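Local coordinates for heptaprenyl diphosphate synthase (HEPPP synthase) subunit 1 family protein (Staphylococcus aureus, PDB 5H9D) that probably serves as the small subunit of a two-component heptaprenyl diphosphate synthase, paired with a farnesyl pyrophosphate synthetase-like chain that builds the long prenyl diphosphate, at residues C[4-7]-C[8-11]; C[78-81]-C[82-85]. All blocks are in the same frame, centred on the assembly; numbering follows the deposited sequence.

Both contacts are local, each covering about two turns of a single helix, with centres about 14 Å apart. Contact 1 lies on helix 4-15, near the start of the chain, and is only partly buried; contact 2 lies in the later half of helix 70-88, and all its residues are buried between neighbouring helices and the partner chain. Helix 43-65 touches both, through Val46 and Thr50, which meet Leu8 of contact 1 and Leu84 of contact 2. The chemistry follows the setting: charged side chains line the exposed side of 4-11, whereas 78-85 carries aromatic and leucine side chains. The two helices also meet directly, where Gln11 OE1 comes within 2.8 Å of His80 NE2.

Contact 1: residues C[4-7]-C[8-11]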
ATOM      1  N   THR C   4       9.927 -14.801  19.969  1.00 88.90           N
ATOM      2  CA  THR C   4       9.516 -13.942  18.867  1.00 88.29           C
ATOM      3  C   THR C   4       8.361 -13.057  19.313  1.00 87.57           C
ATOM      4  O   THR C   4       8.267 -11.919  18.869  1.00 87.89           O
ATOM      5  CB  THR C   4       9.079 -14.736  17.599  1.00 89.28           C
ATOM      6  OG1 THR C   4       7.762 -15.268  17.791  1.00 90.29           O
ATOM      7  CG2 THR C   4      10.062 -15.871  17.300  1.00 87.69           C
ATOM      8  N   VAL C   5       7.492 -13.560  20.192  1.00 86.20           N
ATOM      9  CA  VAL C   5       6.372 -12.742  20.664  1.00 86.58           C
ATOM     10  C   VAL C   5       6.901 -11.370  21.095  1.00 87.96           C
ATOM     11  O   VAL C   5       6.526 -10.332  20.546  1.00 87.99           O
ATOM     12  CB  VAL C   5       5.652 -13.349  21.896  1.00 86.08           C
ATOM     13  CG1 VAL C   5       4.380 -12.554  22.192  1.00 83.74           C
ATOM     14  CG2 VAL C   5       5.324 -14.819  21.664  1.00 87.39           C
ATOM     15  N   SER C   6       7.799 -11.383  22.072  1.00 88.69           N
ATOM     16  CA  SER C   6       8.375 -10.162  22.605  1.00 88.56           C
ATOM     17  C   SER C   6       9.178  -9.387  21.581  1.00 88.18           C
ATOM     18  O   SER C   6       9.086  -8.166  21.524  1.00 88.41           O
ATOM     19  CB  SER C   6       9.261 -10.479  23.807  1.00 89.25           C
ATOM     20  OG  SER C   6       9.438  -9.330  24.616  1.00 90.12           O
ATOM     21  N   LYS C   7       9.977 -10.074  20.776  1.00 87.97           N
ATOM     22  CA  LYS C   7      10.753  -9.353  19.778  1.00 88.05           C
ATOM     23  C   LYS C   7       9.828  -8.519  18.889  1.00 87.68           C
ATOM     24  O   LYS C   7      10.051  -7.314  18.713  1.00 87.73           O
ATOM     25  CB  LYS C   7      11.563 -10.310  18.916  1.00 89.04           C
ATOM     26  CG  LYS C   7      12.738 -10.910  19.622  1.00 91.37           C
ATOM     27  CD  LYS C   7      13.677 -11.564  18.621  1.00 92.55           C
ATOM     28  CE  LYS C   7      15.013 -11.879  19.281  1.00 94.53           C
ATOM     29  NZ  LYS C   7      15.630 -10.663  19.933  1.00 94.19           N
ATOM     30  N   LEU C   8       8.788  -9.159  18.344  1.00 86.22           N
ATOM     31  CA  LEU C   8       7.821  -8.481  17.475  1.00 83.71           C
ATOM     32  C   LEU C   8       7.180  -7.270  18.145  1.00 83.54           C
ATOM     33  O   LEU C   8       6.940  -6.265  17.484  1.00 84.56           O
ATOM     34  CB  LEU C   8       6.724  -9.445  17.011  1.00 81.54           C
ATOM     35  CG  LEU C   8       5.635  -8.864  16.101  1.00 78.34           C
ATOM     36  CD1 LEU C   8       6.247  -8.475  14.774  1.00 76.02           C
ATOM     37  CD2 LEU C   8       4.522  -9.882  15.897  1.00 75.73           C
ATOM     38  N   GLU C   9       6.905  -7.347  19.445  1.00 83.25           N
ATOM     39  CA  GLU C   9       6.309  -6.203  20.138  1.00 84.04           C
ATOM     40  C   GLU C   9       7.293  -5.044  20.114  1.00 83.34           C
ATOM     41  O   GLU C   9       6.905  -3.878  20.028  1.00 82.78           O
ATOM     42  CB  GLU C   9       5.939  -6.562  21.583  1.00 85.46           C
ATOM     43  CG  GLU C   9       4.642  -7.345  21.694  1.00 88.31           C
ATOM     44  CD  GLU C   9       4.657  -8.342  22.838  1.00 91.22           C
ATOM     45  OE1 GLU C   9       5.668  -9.085  22.965  1.00 91.72           O
ATOM     46  OE2 GLU C   9       3.657  -8.393  23.597  1.00 92.05           O
ATOM     47  N   ARG C  10       8.573  -5.373  20.184  1.00 82.92           N
ATOM     48  CA  ARG C  10       9.597  -4.348  20.145  1.00 82.92           C
ATOM     49  C   ARG C  10       9.702  -3.782  18.730  1.00 81.02           C
ATOM     50  O   ARG C  10       9.831  -2.574  18.562  1.00 81.48           O
ATOM     51  CB  ARG C  10      10.941  -4.922  20.593  1.00 84.80           C
ATOM     52  CG  ARG C  10      12.115  -4.005  20.329  1.00 87.25           C
ATOM     53  CD  ARG C  10      13.360  -4.566  20.964  1.00 89.84           C
ATOM     54  NE  ARG C  10      13.265  -6.012  21.138  1.00 91.72           N
ATOM     55  CZ  ARG C  10      14.292  -6.785  21.472  1.00 93.43           C
ATOM     56  NH1 ARG C  10      15.491  -6.235  21.658  1.00 93.69           N
ATOM     57  NH2 ARG C  10      14.121  -8.100  21.626  1.00 93.30           N
ATOM     58  N   GLN C  11       9.641  -4.647  17.715  1.00 78.36           N
ATOM     59  CA  GLN C  11       9.716  -4.175  16.330  1.00 76.65           C
ATOM     60  C   GLN C  11       8.516  -3.293  15.987  1.00 75.77           C
ATOM     61  O   GLN C  11       8.692  -2.232  15.399  1.00 73.32           O
ATOM     62  CB  GLN C  11       9.818  -5.348  15.336  1.00 75.15           C
ATOM     63  CG  GLN C  11      11.200  -5.959  15.244  1.00 75.21           C
ATOM     64  CD  GLN C  11      11.284  -7.153  14.298  1.00 77.12           C
ATOM     65  OE1 GLN C  11      11.089  -7.023  13.095  1.00 78.00           O
ATOM     66  NE2 GLN C  11      11.590  -8.322  14.843  1.00 76.68           N
TER
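Lys7 and Arg10 lie side by side on one flank of helix 4-15, pointing the same way, and their cationic ends converge. Lys7 NZ stands 3.4 Å from Arg10 NH2, approaching the guanidinium obliquely, and both are donors, so the pair is a like-charge approach. The aliphatic part of the lysine also takes part, with Lys7 CG 3.7 Å from Arg10 NH2. A bend at the last lysine torsion (chi4 -54°) turns the ammonium toward the arginine from an otherwise extended chain.

A second pair, Val5 and Glu9, runs alongside one another one turn apart. With Glu9 CG anti to its own carbonyl carbon (chi1 -79°) and the chain bent at chi2 (147°), the carboxylate folds back over the preceding turn. Its OE1 lies near Val5 CG1 and the Ser6 backbone, and close to the Val5 carbonyl oxygen, though these two acceptors share no bond.

Backbone bonds bind successive turns together. Leu8 N donates to Thr4 O at 2.9 Å, and Gln11 N reaches Lys7 O at the same length. Between them, Glu9 N bonds to Val5 O and Arg10 N to Ser6 O. Lys7 O also receives a weak bond from Arg10 N.

The apolar face belongs to Leu8, whose CB rests on the Thr4 and Val5 carbonyls while the rest of the side chain leads off toward Val46 and Thr50 of helix 43-65; Thr4 packs on Lys45 and Leu49 of that same helix. This part of the helix is thus amphipathic in character, its charged groups on the exposed flanks, where solvent probably eases the crowding of the two cations.

Contact 2: residues C[78-81]-C[82-85]; sequences SAHF and YTLL
The imidazole of His80 carries Leu84 on one face: Leu84 CD2 sits 4.0 Å above the ring plane, displaced toward the rim, and the other methyl, Leu84 CD1, lies 3.7 Å from His80 CE1. At the ring edge, in plane, is Thr83 OG1, 3.4 Å from His80 ND1. The Phe81 ring meets Leu85 obliquely, one turn on. Both methyls of the leucine share in this apolar contact, CD1 at 3.5 Å from Phe81 CE2 and CD2 at 3.4 Å from Phe81 CZ. Phe81 CG stands anti to the backbone N (chi1 164°), which helps to bring the ring against the isobutyl group.

These residues form consecutive turns of helix 70-88 in an all-helical subunit, a member of a family grouped with the terpene synthases. The helix is walled in on several sides: Phe81 packs on Ile51 of helix 43-65 and on Ile97 and Ile101 of helix 91-112, while Ala79, Tyr82 and Thr83 turn to the farnesyl pyrophosphate synthetase chain. There the Tyr82 hydroxyl is hydrogen-bonded to His130 of that chain, and its side chain packs on Leu121 of the same chain.

Along the backbone, Leu85 N donates to Phe81 O at 3.0 Å. Ala79 O takes two bonds, one from Tyr82 N at 3.0 Å and a weak one from Thr83 N. Thr83 adds a side-chain bond to the main chain: with OG1 set between its own N and carbonyl carbon (chi1 42°), the hydroxyl reaches back and donates to His80 O, a bond modelled so short that its exact length is doubtful, while Arg15 makes a weak hydrogen bond to Thr83 OG1.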
ATOM      1  N   SER C  78       2.041  -5.145   8.124  1.00 62.37           N
ATOM      2  CA  SER C  78       2.154  -5.963   6.937  1.00 60.65           C
ATOM      3  C   SER C  78       3.371  -5.547   6.141  1.00 58.08           C
ATOM      4  O   SER C  78       4.115  -6.390   5.662  1.00 57.45           O
ATOM      5  CB  SER C  78       0.884  -5.838   6.116  1.00 60.59           C
ATOM      6  OG  SER C  78       0.938  -6.749   5.057  1.00 63.72           O
ATOM      7  N   ALA C  79       3.572  -4.241   6.001  1.00 57.24           N
ATOM      8  CA  ALA C  79       4.723  -3.744   5.264  1.00 58.25           C
ATOM      9  C   ALA C  79       5.950  -4.148   6.075  1.00 59.65           C
ATOM     10  O   ALA C  79       7.001  -4.483   5.523  1.00 60.88           O
ATOM     11  CB  ALA C  79       4.644  -2.226   5.104  1.00 54.21           C
ATOM     12  N   HIS C  80       5.803  -4.144   7.395  1.00 61.15           N
ATOM     13  CA  HIS C  80       6.904  -4.534   8.241  1.00 62.55           C
ATOM     14  C   HIS C  80       7.338  -5.948   7.864  1.00 62.66           C
ATOM     15  O   HIS C  80       8.523  -6.223   7.733  1.00 62.41           O
ATOM     16  CB  HIS C  80       6.507  -4.474   9.715  1.00 64.37           C
ATOM     17  CG  HIS C  80       7.604  -4.906  10.638  1.00 67.65           C
ATOM     18  ND1 HIS C  80       8.915  -5.029  10.223  1.00 66.83           N
ATOM     19  CD2 HIS C  80       7.589  -5.258  11.946  1.00 67.10           C
ATOM     20  CE1 HIS C  80       9.658  -5.440  11.233  1.00 67.13           C
ATOM     21  NE2 HIS C  80       8.879  -5.588  12.289  1.00 67.66           N
ATOM     22  N   PHE C  81       6.363  -6.828   7.679  1.00 62.91           N
ATOM     23  CA  PHE C  81       6.615  -8.215   7.292  1.00 64.56           C
ATOM     24  C   PHE C  81       7.542  -8.374   6.091  1.00 65.36           C
ATOM     25  O   PHE C  81       8.289  -9.351   6.017  1.00 64.19           O
ATOM     26  CB  PHE C  81       5.280  -8.913   6.971  1.00 65.97           C
ATOM     27  CG  PHE C  81       5.421 -10.223   6.205  1.00 67.37           C
ATOM     28  CD1 PHE C  81       5.572 -11.438   6.880  1.00 68.20           C
ATOM     29  CD2 PHE C  81       5.345 -10.244   4.810  1.00 67.49           C
ATOM     30  CE1 PHE C  81       5.637 -12.639   6.190  1.00 66.10           C
ATOM     31  CE2 PHE C  81       5.410 -11.443   4.112  1.00 67.31           C
ATOM     32  CZ  PHE C  81       5.554 -12.646   4.810  1.00 67.44           C
ATOM     33  N   TYR C  82       7.486  -7.434   5.146  1.00 66.19           N
ATOM     34  CA  TYR C  82       8.305  -7.541   3.938  1.00 67.80           C
ATOM     35  C   TYR C  82       9.735  -7.012   4.095  1.00 67.86           C
ATOM     36  O   TYR C  82      10.672  -7.542   3.487  1.00 67.00           O
ATOM     37  CB  TYR C  82       7.540  -6.891   2.758  1.00 68.44           C
ATOM     38  CG  TYR C  82       8.254  -6.751   1.410  1.00 69.69           C
ATOM     39  CD1 TYR C  82       9.172  -7.709   0.937  1.00 68.59           C
ATOM     40  CD2 TYR C  82       7.936  -5.687   0.564  1.00 70.25           C
ATOM     41  CE1 TYR C  82       9.735  -7.599  -0.340  1.00 66.66           C
ATOM     42  CE2 TYR C  82       8.490  -5.575  -0.710  1.00 69.39           C
ATOM     43  CZ  TYR C  82       9.380  -6.524  -1.159  1.00 67.90           C
ATOM     44  OH  TYR C  82       9.869  -6.365  -2.439  1.00 66.65           O
ATOM     45  N   THR C  83       9.917  -5.981   4.910  1.00 68.75           N
ATOM     46  CA  THR C  83      11.265  -5.475   5.135  1.00 69.60           C
ATOM     47  C   THR C  83      12.008  -6.664   5.714  1.00 70.41           C
ATOM     48  O   THR C  83      13.206  -6.835   5.497  1.00 70.55           O
ATOM     49  CB  THR C  83      11.274  -4.348   6.157  1.00 69.62           C
ATOM     50  OG1 THR C  83      10.401  -4.687   7.239  1.00 70.29           O
ATOM     51  CG2 THR C  83      10.818  -3.052   5.516  1.00 69.86           C
ATOM     52  N   LEU C  84      11.243  -7.478   6.442  1.00 71.51           N
ATOM     53  CA  LEU C  84      11.680  -8.700   7.102  1.00 71.45           C
ATOM     54  C   LEU C  84      11.944  -9.801   6.065  1.00 73.11           C
ATOM     55  O   LEU C  84      12.945 -10.504   6.155  1.00 75.54           O
ATOM     56  CB  LEU C  84      10.602  -9.152   8.077  1.00 70.77           C
ATOM     57  CG  LEU C  84      10.922  -9.332   9.563  1.00 72.22           C
ATOM     58  CD1 LEU C  84      11.798  -8.194  10.081  1.00 72.34           C
ATOM     59  CD2 LEU C  84       9.596  -9.408  10.333  1.00 71.79           C
ATOM     60  N   LEU C  85      11.059  -9.982   5.089  1.00 72.99           N
ATOM     61  CA  LEU C  85      11.351 -10.992   4.076  1.00 72.58           C
ATOM     62  C   LEU C  85      12.626 -10.498   3.396  1.00 73.02           C
ATOM     63  O   LEU C  85      13.456 -11.287   2.942  1.00 71.93           O
ATOM     64  CB  LEU C  85      10.247 -11.094   3.018  1.00 71.54           C
ATOM     65  CG  LEU C  85       8.845 -11.631   3.320  1.00 72.27           C
ATOM     66  CD1 LEU C  85       8.155 -11.814   1.994  1.00 70.82           C
ATOM     67  CD2 LEU C  85       8.868 -12.958   4.097  1.00 71.22           C
TER